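Local coordinates for protein ATP grasp ligase (PDB 5IG9) that is an ATP-grasp ligase encoded by mdnC that probably uses ATP to link side chains within the precursor peptide of a microviridin, at residues T165-Q170 and Q200-T205; G278-I283 and L293-V298. All coordinates share one frame; numbering follows the deposited sequence.

Contact 1 (T165-Q170 and Q200-T205); sequences TKMLSQ and QFCPMT
The carbonyl oxygen T205 O is gripped by two donors from one neighbouring strand: K166 N, at 2.8 Å and close to the line of the C=O bond, and the hydroxyl T165 OG1, at 3.3 Å and well above the carbonyl plane. A return bond from T205 N to K166 O, 3.1 Å, completes the antiparallel hydrogen-bonded pair of K166 and T205, which joins strand 163-166 to strand 204-208. With OG1 of T165 anti to its backbone N (chi1 -167°), the hydroxyl also lies against the terminal methyl of M204, whose side chain crosses that of T165 at about a right angle. An alanine at T165 would probably leave T205 O without its second donor and open a gap beside M204 CE. Beyond the strand pair, M167 SD meets M204 CE at 3.6 Å, while M167 CE reaches C202 SG at 4.0 Å. Next to them, E96 of the second subunit takes hydrogen bonds from L168 N and S169 OG. Hydrogen bonding between the segments thus stays with the backbone pair and the T165 hydroxyl, while M167, C202 and M204 offer sulphur-rich apolar surface suited to the aromatic side chains of another protein's chain, on which each packs.

Contact 2 (G278-I283 and L293-V298); sequences GAIDMI and LEINPV
I280 turns its CG1 anti to its carbonyl carbon (chi1 -56°), I295 turns its CG1 anti to its backbone N (chi1 169°), and the two CG1 atoms meet at 3.9 Å across a beta hairpin. The hairpin is formed by strands 277-284 and 290-296, and I280 and I295 form a non-hydrogen-bonded pair of it, directed toward helix 260-273, where L266 and M270 pack on them. On both sides of this pair the backbones bind directly. A279 and N296 exchange two bonds, A279 N to N296 O at 3.0 Å and N296 N to A279 O at 2.7 Å, both nearly straight at hydrogen; D281 N then donates a hydrogen bond to E294 O. Further on, I283 CG2 touches L293 CD1 at 3.8 Å, the two side chains crossing at about a right angle.

The other face of the hairpin carries A279, D281, E294 and N296. Here D281 OD1 forms a salt bridge with R217 of the adjoining strand, while D281 OD2 and E294 OE1 stand 4.7 Å apart. Such a grouping of acids with an asparagine on adjacent strands is consistent with the magnesium site of ATP-grasp enzymes, although the geometry alone does not establish one here. The regular pairing is broken by a classic beta bulge, in which L293 and E294 both lie opposite D281: its carbonyl oxygen, D281 O, accepts from L293 N at 2.9 Å and, weakly, from E294 N at 3.4 Å.

Overall arrangement
Both contacts are buried antiparallel strand pairings, but they belong to different sheets and hold no element in common. Their centres lie about 19 Å apart, and their nearest atoms, about 5 Å apart, do not touch. The centre of contact 2 lies about 7 Å from the centre of the chain, and no other protein chain of the assembly reaches it; its hairpin presents aliphatic side chains to a helix on one face and polar ones on the other. Contact 1, its centre about 18 Å from that of the chain, has a single bridge within its segments, beyond which they diverge into loops. Its chemistry is correspondingly mixed, with a hydroxyl assisting the backbone and sulphur atoms beside surfaces supplied by the second subunit and another protein.

Contact 1 (T165-Q170 and Q200-T205)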
loop_
_atom_site.group_PDB
_atom_site.type_symbol
_atom_site.label_atom_id
_atom_site.label_comp_id
_atom_site.label_asym_id
_atom_site.label_seq_id
_atom_site.Cartn_x
_atom_site.Cartn_y
_atom_site.Cartn_z
ATOM N N THR A 165 12.179 21.226 -0.349
ATOM C CA THR A 165 11.554 20.189 -1.152
ATOM C C THR A 165 11.924 18.827 -0.584
ATOM O O THR A 165 12.963 18.664 0.065
ATOM C CB THR A 165 11.963 20.268 -2.628
ATOM O OG1 THR A 165 11.103 19.428 -3.404
ATOM C CG2 THR A 165 13.400 19.810 -2.816
ATOM N N LYS A 166 11.052 17.853 -0.822
ATOM C CA LYS A 166 11.285 16.498 -0.347
ATOM C C LYS A 166 10.460 15.540 -1.190
ATOM O O LYS A 166 9.519 15.939 -1.883
ATOM C CB LYS A 166 10.943 16.352 1.138
ATOM C CG LYS A 166 9.473 16.570 1.471
ATOM C CD LYS A 166 9.266 16.632 2.982
ATOM C CE LYS A 166 7.793 16.740 3.354
ATOM N NZ LYS A 166 7.027 15.493 3.067
ATOM N N MET A 167 10.837 14.268 -1.126
ATOM C CA MET A 167 10.144 13.207 -1.838
ATOM C C MET A 167 9.209 12.479 -0.883
ATOM O O MET A 167 9.534 12.279 0.291
ATOM C CB MET A 167 11.143 12.224 -2.453
ATOM C CG MET A 167 12.100 12.855 -3.457
ATOM S SD MET A 167 11.325 13.252 -5.037
ATOM C CE MET A 167 11.187 11.625 -5.773
ATOM N N LEU A 168 8.037 12.094 -1.390
ATOM C CA LEU A 168 7.107 11.302 -0.596
ATOM C C LEU A 168 7.544 9.850 -0.461
ATOM O O LEU A 168 7.064 9.151 0.438
ATOM C CB LEU A 168 5.706 11.358 -1.207
ATOM C CG LEU A 168 4.970 12.699 -1.184
ATOM C CD1 LEU A 168 3.611 12.566 -1.855
ATOM C CD2 LEU A 168 4.818 13.209 0.240
ATOM N N SER A 169 8.445 9.388 -1.322
ATOM C CA SER A 169 8.865 7.997 -1.362
ATOM C C SER A 169 10.275 7.847 -0.810
ATOM O O SER A 169 11.055 8.801 -0.757
ATOM C CB SER A 169 8.807 7.448 -2.793
ATOM O OG SER A 169 9.752 8.099 -3.629
ATOM N N GLN A 170 10.589 6.623 -0.391
ATOM C CA GLN A 170 11.921 6.255 0.066
ATOM C C GLN A 170 12.589 5.407 -1.006
ATOM O O GLN A 170 11.995 4.441 -1.499
ATOM C CB GLN A 170 11.863 5.485 1.389
ATOM C CG GLN A 170 11.213 6.247 2.534
ATOM C CD GLN A 170 11.511 5.629 3.890
ATOM O OE1 GLN A 170 10.604 5.202 4.606
ATOM N NE2 GLN A 170 12.788 5.585 4.253
ATOM N N GLN A 200 7.985 17.654 -15.206
ATOM C CA GLN A 200 7.097 16.888 -16.070
ATOM C C GLN A 200 7.420 15.401 -16.074
ATOM O O GLN A 200 6.642 14.620 -16.628
ATOM C CB GLN A 200 7.156 17.424 -17.502
ATOM C CG GLN A 200 8.483 17.182 -18.204
ATOM C CD GLN A 200 8.491 17.701 -19.631
ATOM O OE1 GLN A 200 7.521 17.534 -20.373
ATOM N NE2 GLN A 200 9.586 18.348 -20.020
ATOM N N PHE A 201 8.540 14.992 -15.478
ATOM C CA PHE A 201 8.907 13.587 -15.401
ATOM C C PHE A 201 8.772 13.006 -14.002
ATOM O O PHE A 201 8.780 11.779 -13.858
ATOM C CB PHE A 201 10.345 13.384 -15.900
ATOM C CG PHE A 201 10.604 13.985 -17.252
ATOM C CD1 PHE A 201 9.893 13.559 -18.359
ATOM C CD2 PHE A 201 11.563 14.974 -17.414
ATOM C CE1 PHE A 201 10.125 14.110 -19.606
ATOM C CE2 PHE A 201 11.800 15.529 -18.659
ATOM C CZ PHE A 201 11.082 15.095 -19.756
ATOM N N CYS A 202 8.648 13.849 -12.977
ATOM C CA CYS A 202 8.488 13.419 -11.594
ATOM C C CYS A 202 8.133 14.615 -10.719
ATOM O O CYS A 202 8.911 15.575 -10.634
ATOM C CB CYS A 202 9.759 12.751 -11.072
ATOM S SG CYS A 202 9.595 12.103 -9.395
ATOM N N PRO A 203 6.979 14.601 -10.060
ATOM C CA PRO A 203 6.632 15.697 -9.152
ATOM C C PRO A 203 7.493 15.658 -7.900
ATOM O O PRO A 203 8.225 14.705 -7.631
ATOM C CB PRO A 203 5.160 15.438 -8.822
ATOM C CG PRO A 203 5.009 13.968 -8.982
ATOM C CD PRO A 203 5.914 13.587 -10.127
ATOM N N MET A 204 7.403 16.737 -7.130
ATOM C CA MET A 204 8.032 16.803 -5.822
ATOM C C MET A 204 7.060 17.447 -4.850
ATOM O O MET A 204 6.026 17.995 -5.242
ATOM C CB MET A 204 9.355 17.573 -5.856
ATOM C CG MET A 204 10.414 16.936 -6.727
ATOM S SD MET A 204 12.079 17.478 -6.313
ATOM C CE MET A 204 12.284 16.715 -4.707
ATOM N N THR A 205 7.399 17.373 -3.569
ATOM C CA THR A 205 6.606 17.974 -2.506
ATOM C C THR A 205 7.388 19.142 -1.921
ATOM O O THR A 205 8.513 18.962 -1.440
ATOM C CB THR A 205 6.262 16.949 -1.424
ATOM O OG1 THR A 205 5.465 15.901 -1.992
ATOM C CG2 THR A 205 5.479 17.607 -0.301
#

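Contact 2 (G278-I283 and L293-V298)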
loop_
_atom_site.group_PDB
_atom_site.type_symbol
_atom_site.label_atom_id
_atom_site.label_comp_id
_atom_site.label_asym_id
_atom_site.label_seq_id
_atom_site.Cartn_x
_atom_site.Cartn_y
_atom_site.Cartn_z
ATOM N N GLY A 278 3.336 5.300 16.979
ATOM C CA GLY A 278 3.606 6.344 16.009
ATOM C C GLY A 278 4.770 7.235 16.383
ATOM O O GLY A 278 4.910 7.627 17.545
ATOM N N ALA A 279 5.617 7.558 15.412
ATOM C CA ALA A 279 6.699 8.515 15.606
ATOM C C ALA A 279 6.298 9.819 14.930
ATOM O O ALA A 279 6.187 9.881 13.701
ATOM C CB ALA A 279 8.017 7.983 15.051
ATOM N N ILE A 280 6.072 10.854 15.736
ATOM C CA ILE A 280 5.547 12.132 15.274
ATOM C C ILE A 280 6.654 13.171 15.323
ATOM O O ILE A 280 7.409 13.246 16.299
ATOM C CB ILE A 280 4.339 12.583 16.116
ATOM C CG1 ILE A 280 3.255 11.507 16.094
ATOM C CG2 ILE A 280 3.802 13.920 15.616
ATOM C CD1 ILE A 280 2.006 11.896 16.838
ATOM N N ASP A 281 6.742 13.973 14.269
ATOM C CA ASP A 281 7.709 15.053 14.166
ATOM C C ASP A 281 6.980 16.383 14.287
ATOM O O ASP A 281 6.007 16.630 13.566
ATOM C CB ASP A 281 8.470 14.984 12.840
ATOM C CG ASP A 281 9.453 13.834 12.796
ATOM O OD1 ASP A 281 9.896 13.408 13.878
ATOM O OD2 ASP A 281 9.791 13.366 11.688
ATOM N N MET A 282 7.438 17.229 15.207
ATOM C CA MET A 282 6.924 18.584 15.332
ATOM C C MET A 282 8.094 19.543 15.490
ATOM O O MET A 282 9.233 19.139 15.738
ATOM C CB MET A 282 5.954 18.726 16.510
ATOM C CG MET A 282 4.743 17.810 16.459
ATOM S SD MET A 282 3.556 18.158 17.769
ATOM C CE MET A 282 2.832 19.688 17.185
ATOM N N ILE A 283 7.801 20.832 15.329
ATOM C CA ILE A 283 8.763 21.894 15.587
ATOM C C ILE A 283 8.078 22.977 16.407
ATOM O O ILE A 283 6.856 23.153 16.346
ATOM C CB ILE A 283 9.352 22.500 14.294
ATOM C CG1 ILE A 283 8.238 23.059 13.412
ATOM C CG2 ILE A 283 10.179 21.471 13.541
ATOM C CD1 ILE A 283 8.737 23.775 12.188
ATOM N N LEU A 293 4.423 18.209 11.656
ATOM C CA LEU A 293 5.116 17.879 10.416
ATOM C C LEU A 293 4.686 16.530 9.854
ATOM O O LEU A 293 4.204 16.460 8.718
ATOM C CB LEU A 293 6.635 17.899 10.629
ATOM C CG LEU A 293 7.297 19.248 10.907
ATOM C CD1 LEU A 293 8.807 19.088 10.964
ATOM C CD2 LEU A 293 6.900 20.282 9.863
ATOM N N GLU A 294 4.840 15.453 10.621
ATOM C CA GLU A 294 4.686 14.114 10.074
ATOM C C GLU A 294 4.506 13.110 11.203
ATOM O O GLU A 294 5.098 13.255 12.273
ATOM C CB GLU A 294 5.907 13.739 9.224
ATOM C CG GLU A 294 5.957 12.292 8.760
ATOM C CD GLU A 294 7.225 11.985 7.990
ATOM O OE1 GLU A 294 7.797 12.926 7.400
ATOM O OE2 GLU A 294 7.656 10.811 7.985
ATOM N N ILE A 295 3.685 12.094 10.954
ATOM C CA ILE A 295 3.618 10.906 11.793
ATOM C C ILE A 295 4.036 9.711 10.947
ATOM O O ILE A 295 3.487 9.484 9.861
ATOM C CB ILE A 295 2.216 10.692 12.397
ATOM C CG1 ILE A 295 2.118 9.304 13.031
ATOM C CG2 ILE A 295 1.135 10.880 11.350
ATOM C CD1 ILE A 295 0.752 9.002 13.603
ATOM N N ASN A 296 5.018 8.964 11.435
ATOM C CA ASN A 296 5.468 7.754 10.761
ATOM C C ASN A 296 5.028 6.548 11.573
ATOM O O ASN A 296 5.568 6.315 12.666
ATOM C CB ASN A 296 6.985 7.762 10.584
ATOM C CG ASN A 296 7.484 6.596 9.752
ATOM O OD1 ASN A 296 6.698 5.809 9.222
ATOM N ND2 ASN A 296 8.800 6.487 9.620
ATOM N N PRO A 297 4.066 5.754 11.093
ATOM C CA PRO A 297 3.564 4.631 11.899
ATOM C C PRO A 297 4.601 3.557 12.186
ATOM O O PRO A 297 4.331 2.675 13.012
ATOM C CB PRO A 297 2.413 4.072 11.048
ATOM C CG PRO A 297 2.042 5.184 10.120
ATOM C CD PRO A 297 3.319 5.909 9.835
ATOM N N VAL A 298 5.766 3.595 11.540
ATOM C CA VAL A 298 6.820 2.614 11.787
ATOM C C VAL A 298 8.154 3.325 11.982
ATOM O O VAL A 298 9.217 2.763 11.694
ATOM C CB VAL A 298 6.909 1.587 10.643
ATOM C CG1 VAL A 298 5.665 0.706 10.604
ATOM C CG2 VAL A 298 7.109 2.291 9.311
#